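Local coordinates for putative extracellular solute-binding protein (PDB 4P56) that binds both enantiomers of mandelate and probably delivers such small carboxylates to a TRAP transporter in the periplasm, at residues G149-T154 with G231-D236; H225-P230 with D297-A302. All blocks are in the same frame, centred on the assembly; numbering follows the deposited sequence.

Contact 1. Residues G149-T154 with G231-D236. With RMN ((R)-mandelic acid), chain D.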
# COMPACT_ATOMS: atom_id res chain seq x y z
N GLY A 149 9.25 -0.94 -2.24
CA GLY A 149 8.99 -2.14 -3.01
C GLY A 149 10.29 -2.77 -3.48
O GLY A 149 11.27 -2.08 -3.81
N ILE A 150 10.30 -4.08 -3.50
CA ILE A 150 11.48 -4.85 -3.88
C ILE A 150 11.14 -5.77 -5.05
O ILE A 150 10.02 -6.25 -5.15
CB ILE A 150 11.92 -5.72 -2.71
CG1 ILE A 150 12.40 -4.80 -1.57
CG2 ILE A 150 13.01 -6.69 -3.17
CD1 ILE A 150 12.72 -5.52 -0.25
N ALA A 151 12.11 -6.01 -5.93
CA ALA A 151 11.89 -6.96 -7.00
C ALA A 151 12.37 -8.35 -6.58
O ALA A 151 13.58 -8.62 -6.57
CB ALA A 151 12.60 -6.50 -8.29
N PHE A 152 11.42 -9.23 -6.26
CA PHE A 152 11.75 -10.61 -5.88
C PHE A 152 11.53 -11.57 -7.05
O PHE A 152 10.50 -11.51 -7.75
CB PHE A 152 10.84 -11.08 -4.75
CG PHE A 152 11.03 -10.38 -3.45
CD1 PHE A 152 12.15 -10.63 -2.67
CD2 PHE A 152 10.06 -9.51 -2.97
CE1 PHE A 152 12.32 -10.01 -1.45
CE2 PHE A 152 10.22 -8.89 -1.72
CZ PHE A 152 11.34 -9.14 -0.96
N THR A 153 12.48 -12.49 -7.24
CA THR A 153 12.30 -13.52 -8.25
C THR A 153 12.72 -14.90 -7.75
O THR A 153 13.54 -15.04 -6.84
CB THR A 153 13.13 -13.24 -9.48
OG1 THR A 153 14.48 -13.04 -9.07
CG2 THR A 153 12.61 -12.02 -10.20
N THR A 154 12.15 -15.91 -8.38
CA THR A 154 12.33 -17.28 -7.94
C THR A 154 13.72 -17.77 -8.34
O THR A 154 14.44 -18.29 -7.50
CB THR A 154 11.25 -18.17 -8.54
OG1 THR A 154 9.97 -17.72 -8.05
CG2 THR A 154 11.48 -19.64 -8.19
N GLY A 231 14.98 4.12 -1.94
CA GLY A 231 13.69 4.78 -1.89
C GLY A 231 12.59 3.93 -2.49
O GLY A 231 11.46 4.41 -2.67
N GLY A 232 12.91 2.68 -2.81
CA GLY A 232 11.91 1.75 -3.31
C GLY A 232 11.75 1.74 -4.82
O GLY A 232 11.87 2.76 -5.49
N LEU A 233 11.45 0.58 -5.37
CA LEU A 233 11.15 0.46 -6.78
C LEU A 233 9.79 1.06 -7.08
O LEU A 233 9.55 1.56 -8.19
CB LEU A 233 11.21 -1.00 -7.21
CG LEU A 233 10.89 -1.30 -8.68
CD1 LEU A 233 11.85 -0.55 -9.62
CD2 LEU A 233 10.92 -2.78 -8.97
N TYR A 234 8.91 1.00 -6.10
CA TYR A 234 7.53 1.49 -6.21
C TYR A 234 6.96 1.31 -4.79
O TYR A 234 7.64 0.77 -3.88
CB TYR A 234 6.70 0.62 -7.20
CG TYR A 234 6.39 -0.67 -6.53
CD1 TYR A 234 7.34 -1.65 -6.45
CD2 TYR A 234 5.18 -0.87 -5.86
CE1 TYR A 234 7.13 -2.80 -5.73
CE2 TYR A 234 4.94 -2.03 -5.16
CZ TYR A 234 5.93 -2.99 -5.09
OH TYR A 234 5.76 -4.17 -4.38
N SER A 235 5.75 1.77 -4.56
CA SER A 235 5.06 1.43 -3.33
C SER A 235 3.57 1.35 -3.66
O SER A 235 3.18 1.42 -4.83
CB SER A 235 5.38 2.46 -2.24
OG SER A 235 4.74 2.09 -1.04
N ASP A 236 2.73 1.20 -2.64
CA ASP A 236 1.28 1.07 -2.82
C ASP A 236 0.64 1.75 -1.62
O ASP A 236 1.26 1.82 -0.54
CB ASP A 236 0.86 -0.40 -2.87
CG ASP A 236 -0.65 -0.58 -3.04
OD1 ASP A 236 -1.33 0.27 -3.69
OD2 ASP A 236 -1.17 -1.59 -2.50
C1 RMN D . -0.01 -5.42 -0.86
C2 RMN D . -1.08 -5.78 -0.06
C3 RMN D . -0.88 -6.38 1.17
C4 RMN D . 0.41 -6.66 1.60
C5 RMN D . 1.49 -6.31 0.80
C6 RMN D . 1.27 -5.69 -0.42
C7 RMN D . -0.24 -4.78 -2.20
C10 RMN D . 0.04 -5.80 -3.27
O8 RMN D . 0.61 -3.73 -2.46
O11 RMN D . 1.21 -5.95 -3.77
O12 RMN D . -0.89 -6.57 -3.64
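Gly149 is gripped by the loop 231-236 through both of its backbone polar groups. Its N donates to Tyr234 O (2.9 Å), a bond bent at the hydrogen (136°), while its O accepts a nearly straight bond from Leu233 N (3.1 Å, 172°), whose donor is tilted from the carbonyl plane. Packing is tightest here: Tyr234 CE1 lies 3.4 Å from Gly149 CA, the phenol ring coming obliquely against the glycine, which has no side chain. With chi1 at 74°, Tyr234 CG sits between its own backbone N and carbonyl carbon, and the ring swings back toward the strand. Beyond Gly149 the contact slackens to one apolar touch, Ala151 CB to Leu233 CD2 at 4.1 Å, and the strand then runs away from the loop. At the loop's far end Asp236 turns to the ligand pocket, where OD2 accepts a hydrogen bond from the mandelate hydroxyl O8 (2.8 Å); Ser91 OG also bonds to this oxygen. Strand 149-153 lies between strands 206-210 and 225-228 of the mixed sheet, and helix 174-182 packs on Leu233 and Tyr234.

Contact 2. Residues H225-P230 with D297-A302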
# COMPACT_ATOMS: atom_id res chain seq x y z
N HIS A 225 16.01 -14.69 -5.02
CA HIS A 225 16.67 -13.49 -5.54
C HIS A 225 15.86 -12.26 -5.18
O HIS A 225 14.63 -12.29 -5.19
CB HIS A 225 16.79 -13.59 -7.06
CG HIS A 225 17.57 -14.78 -7.53
ND1 HIS A 225 18.94 -14.76 -7.71
CD2 HIS A 225 17.17 -16.03 -7.88
CE1 HIS A 225 19.35 -15.94 -8.12
NE2 HIS A 225 18.30 -16.74 -8.22
N ALA A 226 16.56 -11.20 -4.81
CA ALA A 226 15.90 -9.93 -4.50
C ALA A 226 16.80 -8.78 -4.91
O ALA A 226 18.00 -8.80 -4.61
CB ALA A 226 15.59 -9.84 -2.99
N THR A 227 16.21 -7.76 -5.53
CA THR A 227 16.93 -6.53 -5.85
C THR A 227 16.24 -5.36 -5.21
O THR A 227 15.06 -5.14 -5.43
CB THR A 227 17.05 -6.31 -7.37
OG1 THR A 227 17.78 -7.42 -7.92
CG2 THR A 227 17.79 -4.99 -7.67
N GLU A 228 16.97 -4.65 -4.38
CA GLU A 228 16.44 -3.51 -3.66
C GLU A 228 16.90 -2.26 -4.36
O GLU A 228 17.94 -2.24 -5.01
CB GLU A 228 16.95 -3.50 -2.23
CG GLU A 228 16.51 -4.68 -1.39
CD GLU A 228 16.98 -4.51 0.02
OE1 GLU A 228 18.09 -4.99 0.33
OE2 GLU A 228 16.28 -3.85 0.82
N PHE A 229 16.10 -1.21 -4.20
CA PHE A 229 16.33 0.06 -4.86
C PHE A 229 16.21 1.17 -3.82
O PHE A 229 15.30 1.14 -2.99
CB PHE A 229 15.23 0.28 -5.89
CG PHE A 229 15.32 -0.61 -7.09
CD1 PHE A 229 14.81 -1.90 -7.06
CD2 PHE A 229 15.90 -0.16 -8.26
CE1 PHE A 229 14.88 -2.71 -8.15
CE2 PHE A 229 15.97 -0.97 -9.36
CZ PHE A 229 15.45 -2.25 -9.30
N PRO A 230 17.10 2.16 -3.88
CA PRO A 230 17.00 3.28 -2.94
C PRO A 230 15.67 3.99 -3.07
O PRO A 230 15.28 4.42 -4.16
CB PRO A 230 18.16 4.18 -3.35
CG PRO A 230 19.17 3.24 -3.93
CD PRO A 230 18.33 2.24 -4.69
N ASP A 297 24.01 1.92 -9.99
CA ASP A 297 23.58 3.21 -10.53
C ASP A 297 23.02 3.09 -11.94
O ASP A 297 22.12 3.84 -12.31
CB ASP A 297 24.73 4.24 -10.50
CG ASP A 297 25.13 4.64 -9.09
OD1 ASP A 297 24.31 4.48 -8.17
OD2 ASP A 297 26.26 5.12 -8.91
N ALA A 298 23.56 2.16 -12.73
CA ALA A 298 23.10 2.00 -14.12
C ALA A 298 21.67 1.46 -14.15
O ALA A 298 20.83 1.93 -14.92
CB ALA A 298 24.05 1.08 -14.91
N LEU A 299 21.39 0.48 -13.31
CA LEU A 299 20.04 -0.09 -13.28
C LEU A 299 19.00 0.92 -12.82
O LEU A 299 17.93 1.01 -13.41
CB LEU A 299 20.03 -1.31 -12.38
CG LEU A 299 18.67 -1.94 -12.11
CD1 LEU A 299 17.99 -2.35 -13.40
CD2 LEU A 299 18.89 -3.15 -11.19
N ILE A 300 19.32 1.66 -11.76
CA ILE A 300 18.47 2.72 -11.28
C ILE A 300 18.19 3.72 -12.40
O ILE A 300 17.04 4.06 -12.67
CB ILE A 300 19.15 3.45 -10.08
CG1 ILE A 300 19.17 2.54 -8.83
CG2 ILE A 300 18.44 4.77 -9.75
CD1 ILE A 300 20.15 3.02 -7.76
N GLU A 301 19.23 4.16 -13.11
CA GLU A 301 19.03 5.16 -14.15
C GLU A 301 18.19 4.62 -15.30
O GLU A 301 17.35 5.35 -15.85
CB GLU A 301 20.37 5.72 -14.65
CG GLU A 301 20.95 6.73 -13.68
CD GLU A 301 19.95 7.84 -13.35
OE1 GLU A 301 19.42 8.46 -14.31
OE2 GLU A 301 19.68 8.06 -12.14
N ALA A 302 18.38 3.35 -15.64
CA ALA A 302 17.58 2.73 -16.68
C ALA A 302 16.12 2.67 -16.26
O ALA A 302 15.22 2.90 -17.08
CB ALA A 302 18.11 1.34 -16.99
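Leu299 meets two side chains of the segment 225-230 through its branched end, and every contact between this strand end and the helix is apolar. Its CG lies 4.0 Å from Phe229 CE2 and its CD2 4.0 Å from Phe229 CZ, the leucine crossing the aromatic side chain at about a right angle. The same CD2 meets Thr227 CG2 tip to tip at 4.1 Å. Leu299 CG stands anti to the backbone N (chi1 173°), which carries the branch out from the helix toward the strand. Ile300 adds the neighbouring patch: CG1 approaches Phe229 CD2 obliquely at 4.3 Å, and CD1, at the end of an extended chain, reaches Pro230 CD at 3.7 Å. In the fold this is helix 297-307 laid beside the end of strand 225-228, next to the outermost strand 291-294 of the six-stranded mixed sheet; a short connection joins that strand directly to the helix. Several polar groups pair outside the two segments. Thr227 OG1 hydrogen-bonds to Val158 O, and Glu228 OE2 forms a salt bridge with Arg282. At the start of the helix, Asp296 OD1 accepts a hydrogen bond from Leu299 N.

Overall arrangement
From the N terminus, strand 149-153 comes first, then strand 225-228, which continues through Phe229 and Pro230 into the loop 231-236, and last the helix 297-307. Contact 1 closes a loop of 76 residues between 149-154 and 231-236; contact 2 closes one of 66 between 225-230 and 297-302. The two loops cross, since 225-230 lies inside the first and 231-236 inside the second. Strands 149-153 and 225-228 are antiparallel neighbours in the mixed sheet, joined by a probable hydrogen bond from Thr227 N to Ala151 O. Together the contacts tie the sheet to helix 297-307 and to the loop that leads to the mandelate pocket.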